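Local coordinates for protein Chains: A (Unidentified, PDB 6ZM9) that cleaves S-adenosylmethionine as a phage-encoded SAM lyase, yielding 5'-deoxy-5'-methylthioadenosine and homoserine lactone, at the interface of chains A and B. Coordinates in Å, arbitrary orientation; residue numbers count along the deposited sequence, not the author numbering. Chains: chain A/B, Chains: A.

Contact 1: the interface of chains A and B. Residues chain A 3-5; chain B 92, 120-123.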
ATOM      1  N   MET A   3     -22.938  -4.487   7.220  0.61 24.28           N
ATOM      2  CA  MET A   3     -21.530  -4.524   7.606  0.61 28.54           C
ATOM      3  C   MET A   3     -21.186  -6.004   7.716  0.61 29.28           C
ATOM      4  O   MET A   3     -21.349  -6.612   8.769  0.61 34.76           O
ATOM      5  CB  MET A   3     -21.381  -3.792   8.934  0.61 32.72           C
ATOM      6  CG  MET A   3     -20.026  -3.850   9.587  0.61 35.81           C
ATOM      7  SD  MET A   3     -18.919  -2.544   9.031  0.61 29.02           S
ATOM      8  CE  MET A   3     -19.942  -1.059   8.979  0.61 32.66           C
ATOM      9  N   GLU A   4     -20.758  -6.573   6.619  1.00 29.36           N
ATOM     10  CA  GLU A   4     -20.514  -8.018   6.621  1.00 34.82           C
ATOM     11  C   GLU A   4     -19.049  -8.328   6.872  1.00 33.97           C
ATOM     12  O   GLU A   4     -18.166  -7.848   6.152  1.00 37.17           O
ATOM     13  CB  GLU A   4     -21.033  -8.770   5.390  1.00 44.31           C
ATOM     14  CG  GLU A   4     -20.753  -8.154   4.065  1.00 50.32           C
ATOM     15  CD  GLU A   4     -22.026  -7.653   3.399  1.00 55.24           C
ATOM     16  OE1 GLU A   4     -22.624  -8.420   2.609  1.00 57.16           O
ATOM     17  OE2 GLU A   4     -22.440  -6.507   3.685  1.00 60.22           O
ATOM     18  N   ARG A   5     -18.804  -9.140   7.890  1.00 36.90           N
ATOM     19  CA  ARG A   5     -17.451  -9.517   8.278  1.00 38.92           C
ATOM     20  C   ARG A   5     -16.980 -10.644   7.388  1.00 39.77           C
ATOM     21  O   ARG A   5     -17.705 -11.622   7.164  1.00 42.42           O
ATOM     22  CB  ARG A   5     -17.423 -10.008   9.723  1.00 43.59           C
ATOM     23  CG  ARG A   5     -17.260  -8.910  10.744  1.00 46.30           C
ATOM     24  CD  ARG A   5     -17.196  -9.448  12.178  1.00 51.88           C
ATOM     25  NE  ARG A   5     -16.943  -8.352  13.116  1.00 54.70           N
ATOM     26  CZ  ARG A   5     -17.842  -7.438  13.483  1.00 55.22           C
ATOM     27  NH1 ARG A   5     -19.088  -7.479  13.017  1.00 55.54           N
ATOM     28  NH2 ARG A   5     -17.487  -6.474  14.324  1.00 54.93           N
TER
ATOM     29  N   GLN B  92     -15.535   2.460  10.808  1.00 14.28           N
ATOM     30  CA  GLN B  92     -16.739   1.856  10.239  1.00 15.74           C
ATOM     31  C   GLN B  92     -17.711   2.923   9.776  1.00 14.26           C
ATOM     32  O   GLN B  92     -18.288   2.839   8.683  1.00 14.65           O
ATOM     33  CB  GLN B  92     -17.402   0.984  11.307  1.00 17.44           C
ATOM     34  CG  GLN B  92     -16.726  -0.353  11.536  1.00 23.70           C
ATOM     35  CD  GLN B  92     -17.349  -1.089  12.708  1.00 32.13           C
ATOM     36  OE1 GLN B  92     -17.842  -0.475  13.648  1.00 36.38           O
ATOM     37  NE2 GLN B  92     -17.321  -2.410  12.653  1.00 37.93           N
ATOM     38  N   VAL B 120     -11.982  -7.688   8.504  1.00 18.34           N
ATOM     39  CA  VAL B 120     -12.193  -7.173   7.159  1.00 16.84           C
ATOM     40  C   VAL B 120     -13.697  -7.167   6.955  1.00 17.56           C
ATOM     41  O   VAL B 120     -14.358  -8.185   7.196  1.00 20.32           O
ATOM     42  CB  VAL B 120     -11.537  -8.035   6.072  1.00 21.39           C
ATOM     43  CG1 VAL B 120     -11.815  -7.453   4.697  1.00 25.90           C
ATOM     44  CG2 VAL B 120     -10.074  -8.115   6.271  1.00 26.19           C
ATOM     45  N   TYR B 121     -14.230  -6.025   6.551  1.00 17.68           N
ATOM     46  CA  TYR B 121     -15.650  -5.842   6.357  1.00 21.14           C
ATOM     47  C   TYR B 121     -15.902  -5.453   4.917  1.00 16.58           C
ATOM     48  O   TYR B 121     -15.151  -4.659   4.340  1.00 16.46           O
ATOM     49  CB  TYR B 121     -16.210  -4.664   7.212  1.00 23.78           C
ATOM     50  CG  TYR B 121     -15.922  -4.752   8.676  1.00 25.27           C
ATOM     51  CD1 TYR B 121     -16.720  -5.517   9.506  1.00 28.13           C
ATOM     52  CD2 TYR B 121     -14.863  -4.060   9.233  1.00 29.12           C
ATOM     53  CE1 TYR B 121     -16.463  -5.613  10.863  1.00 31.62           C
ATOM     54  CE2 TYR B 121     -14.588  -4.153  10.587  1.00 35.76           C
ATOM     55  CZ  TYR B 121     -15.393  -4.927  11.405  1.00 35.75           C
ATOM     56  OH  TYR B 121     -15.141  -5.027  12.756  1.00 39.13           O
ATOM     57  N   SER B 122     -16.969  -5.995   4.338  0.77 16.24           N
ATOM     58  CA  SER B 122     -17.559  -5.443   3.112  0.77 16.04           C
ATOM     59  C   SER B 122     -18.824  -4.699   3.514  0.77 17.28           C
ATOM     60  O   SER B 122     -19.721  -5.310   4.099  0.77 23.20           O
ATOM     61  CB  SER B 122     -17.848  -6.555   2.072  0.77 21.39           C
ATOM     62  OG  SER B 122     -18.173  -5.972   0.809  0.77 29.94           O
ATOM     63  N   ILE B 123     -18.862  -3.408   3.245  1.00 14.33           N
ATOM     64  CA  ILE B 123     -20.009  -2.589   3.578  1.00 14.77           C
ATOM     65  C   ILE B 123     -20.840  -2.540   2.319  1.00 14.85           C
ATOM     66  O   ILE B 123     -20.419  -1.937   1.325  1.00 17.01           O
ATOM     67  CB  ILE B 123     -19.604  -1.185   4.031  1.00 14.91           C
ATOM     68  CG1 ILE B 123     -18.757  -1.256   5.283  1.00 16.27           C
ATOM     69  CG2 ILE B 123     -20.871  -0.360   4.259  1.00 18.49           C
ATOM     70  CD1 ILE B 123     -18.135   0.074   5.688  1.00 21.86           C
TER
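A:Met3 lies over a face of the ring of B:Tyr121 while A:Arg5 meets the edge of the same ring, where the N-terminal strand 2-5 of one SAM lyase subunit joins strand 116-124 of the next by antiparallel beta-strand addition. Alternate residues of the added strand thus address the same ring in two ways, one over a face and one at the edge. A:Met3 reaches over its face near the CG-CD1 bond, its thioether SD 3.7 Å from B:Tyr121 CG. With CG anti to the backbone N (chi1 173°), the methionine chain then bends twice and carries its methyl group past the ring. There CE rests 3.9 Å from CG1 of B:Ile123, the two side chains lying parallel and pointing the same way. The aliphatic stem of B:Gln92 packs against the thioether from helix 84-101, with its CG 4.0 Å from A:Met3 SD. Strand and helix of chain B therefore both contribute to the seat of the methionine.

A:Arg5 runs alongside B:Tyr121 in the same direction, and its CG packs 3.4 Å from CE1 of the ring. Chi1 of -87° sets CG opposite the carbonyl carbon, and an extended stretch to NE brings the guanidinium to the ring's edge. The two planes stand 81° apart: CE1 is over the centre of one guanidinium face, while CZ of the arginine lies in the plane of the tyrosine ring. The phenol OH is 3.2 Å from A:Arg5 NH2, but it too sits above the guanidinium plane, a poor position for the N-H groups, so any hydrogen bond is weak.

Between these side chains the backbones of A:Glu4 and B:Ser122 are paired by reciprocal hydrogen bonds, A:Glu4 N to B:Ser122 O at 3.0 Å and B:Ser122 N to A:Glu4 O at 2.9 Å. A:Glu4 turns its chain back so that OE2 comes 3.0 Å from B:Ser122 O; as both normally only accept, this is a close, probably unfavourable contact and not a bond.

Contact 2: the interface of chains A and B. Residues chain A 46-48; chain B 58-59, 66.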
ATOM      1  N   LEU A  46     -12.458 -15.447  -8.603  1.00 24.37           N
ATOM      2  CA  LEU A  46     -12.884 -14.062  -8.773  1.00 25.36           C
ATOM      3  C   LEU A  46     -11.657 -13.188  -9.013  1.00 19.31           C
ATOM      4  O   LEU A  46     -10.690 -13.267  -8.243  1.00 20.60           O
ATOM      5  CB  LEU A  46     -13.605 -13.568  -7.525  1.00 30.33           C
ATOM      6  CG  LEU A  46     -15.103 -13.846  -7.518  1.00 35.98           C
ATOM      7  CD1 LEU A  46     -15.637 -13.449  -6.162  1.00 38.62           C
ATOM      8  CD2 LEU A  46     -15.832 -13.094  -8.609  1.00 40.18           C
ATOM      9  N   PRO A  47     -11.649 -12.348 -10.052  1.00 18.15           N
ATOM     10  CA  PRO A  47     -10.429 -11.586 -10.357  1.00 17.48           C
ATOM     11  C   PRO A  47     -10.232 -10.340  -9.513  1.00 15.79           C
ATOM     12  O   PRO A  47      -9.155  -9.720  -9.609  1.00 19.26           O
ATOM     13  CB  PRO A  47     -10.605 -11.203 -11.831  1.00 20.73           C
ATOM     14  CG  PRO A  47     -12.029 -11.276 -12.097  1.00 25.69           C
ATOM     15  CD  PRO A  47     -12.651 -12.240 -11.127  1.00 21.42           C
ATOM     16  N   ASP A  48     -11.231  -9.982  -8.706  1.00 15.03           N
ATOM     17  CA  ASP A  48     -11.264  -8.726  -7.973  1.00 13.98           C
ATOM     18  C   ASP A  48      -9.944  -8.453  -7.263  1.00 13.64           C
ATOM     19  O   ASP A  48      -9.378  -9.326  -6.591  1.00 14.87           O
ATOM     20  CB  ASP A  48     -12.411  -8.791  -6.947  1.00 15.12           C
ATOM     21  CG  ASP A  48     -13.786  -9.025  -7.584  1.00 15.80           C
ATOM     22  OD1 ASP A  48     -13.875  -9.625  -8.677  1.00 18.82           O
ATOM     23  OD2 ASP A  48     -14.786  -8.590  -6.956  1.00 18.12           O
TER
ATOM     24  N   TYR B  58     -13.693  -5.222  -9.855  1.00 13.67           N
ATOM     25  CA  TYR B  58     -14.758  -5.648  -8.965  1.00 13.83           C
ATOM     26  C   TYR B  58     -15.846  -6.371  -9.742  1.00 15.31           C
ATOM     27  O   TYR B  58     -16.262  -5.920 -10.808  1.00 17.50           O
ATOM     28  CB  TYR B  58     -15.364  -4.432  -8.296  1.00 17.01           C
ATOM     29  CG  TYR B  58     -16.584  -4.674  -7.436  1.00 18.64           C
ATOM     30  CD1 TYR B  58     -16.452  -5.183  -6.153  1.00 21.46           C
ATOM     31  CD2 TYR B  58     -17.849  -4.388  -7.898  1.00 20.94           C
ATOM     32  CE1 TYR B  58     -17.565  -5.383  -5.334  1.00 24.04           C
ATOM     33  CE2 TYR B  58     -18.966  -4.571  -7.087  1.00 23.26           C
ATOM     34  CZ  TYR B  58     -18.815  -5.089  -5.809  1.00 25.32           C
ATOM     35  OH  TYR B  58     -19.910  -5.283  -4.986  1.00 29.67           O
ATOM     36  N   THR B  59     -16.336  -7.473  -9.179  1.00 15.87           N
ATOM     37  CA  THR B  59     -17.453  -8.202  -9.758  1.00 17.78           C
ATOM     38  C   THR B  59     -18.734  -7.747  -9.077  1.00 19.13           C
ATOM     39  O   THR B  59     -18.896  -7.936  -7.865  1.00 18.54           O
ATOM     40  CB  THR B  59     -17.273  -9.707  -9.584  1.00 18.63           C
ATOM     41  OG1 THR B  59     -16.064 -10.118 -10.221  1.00 19.75           O
ATOM     42  CG2 THR B  59     -18.453 -10.452 -10.219  1.00 21.80           C
ATOM     43  N   LEU B  66     -18.201  -7.665 -14.545  1.00 21.45           N
ATOM     44  CA  LEU B  66     -16.880  -7.278 -14.069  1.00 19.14           C
ATOM     45  C   LEU B  66     -16.620  -5.831 -14.458  1.00 20.84           C
ATOM     46  O   LEU B  66     -16.666  -5.481 -15.641  1.00 26.58           O
ATOM     47  CB  LEU B  66     -15.832  -8.181 -14.713  1.00 21.24           C
ATOM     48  CG  LEU B  66     -14.436  -8.084 -14.105  1.00 23.62           C
ATOM     49  CD1 LEU B  66     -14.477  -8.584 -12.682  1.00 25.93           C
ATOM     50  CD2 LEU B  66     -13.443  -8.886 -14.917  1.00 28.23           C
TER
HETATM   51  O   HOH W   1     -17.404  -9.246  -5.983  1.00 25.98           O
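The carboxylate of A:Asp48 is gripped along its edge and over a face by B:Thr59, the last residue of strand 49-59. At the edge, the threonine hydroxyl OG1 donates to A:Asp48 OD1 over 2.7 Å, and the carboxylate oxygen receives it with its syn lone pair. Above one face, the backbone N of B:Thr59 gives a nearly straight bond to OD2 of 2.9 Å, arriving 41° out of the carboxylate plane. The CA of B:Tyr58 covers the same face, 3.8 Å from A:Asp48 CG. A water molecule approaches OD2 from the opposite side of the plane, at 2.9 Å, and spans to the carbonyl O of B:Thr59, 2.7 Å away.

The aspartate and threonine side chains meet at about a right angle. B:Thr59 keeps OG1 beside its own backbone N (chi1 -59°), which presents hydroxyl and amide together as a two-pronged donor. Bonds to both oxygens should fix the rotation of the carboxylate, and donors at each oxygen would probably favour its charged form.

Apolar groups flank this polar clasp. CD2 of A:Leu46 leans obliquely against the threonine, 3.8 Å from its CB, and A:Pro47 turns the edge of its ring, through CG, to CD1 of B:Leu66 at 3.7 Å. B:Leu66 opens strand 66-77, so the segment 46-48 of chain A touches both strands near their ends.

B:Tyr58 also lines the pockets for 5'-deoxy-5'-methylthioadenosine and proline. By holding the end of its strand against the neighbouring subunit, the clasp joins two copies in the deposited trimer and may help to steady the pocket wall.

The C-alpha centres of contact 1 and contact 2 lie about 18 Å apart on the same A-B interface, and they share no residue or secondary-structure element. In contact 1 the N-terminal strand of chain A reaches over to the sheet of chain B, whereas in contact 2 the short segment after helix 29-43 meets the ends of strands 49-59 and 66-77. Chain A thus grasps its neighbour at two separate points, which probably limits pivoting of one subunit on the other. Repeated between copies, such paired attachments would suit the three-chain assembly deposited.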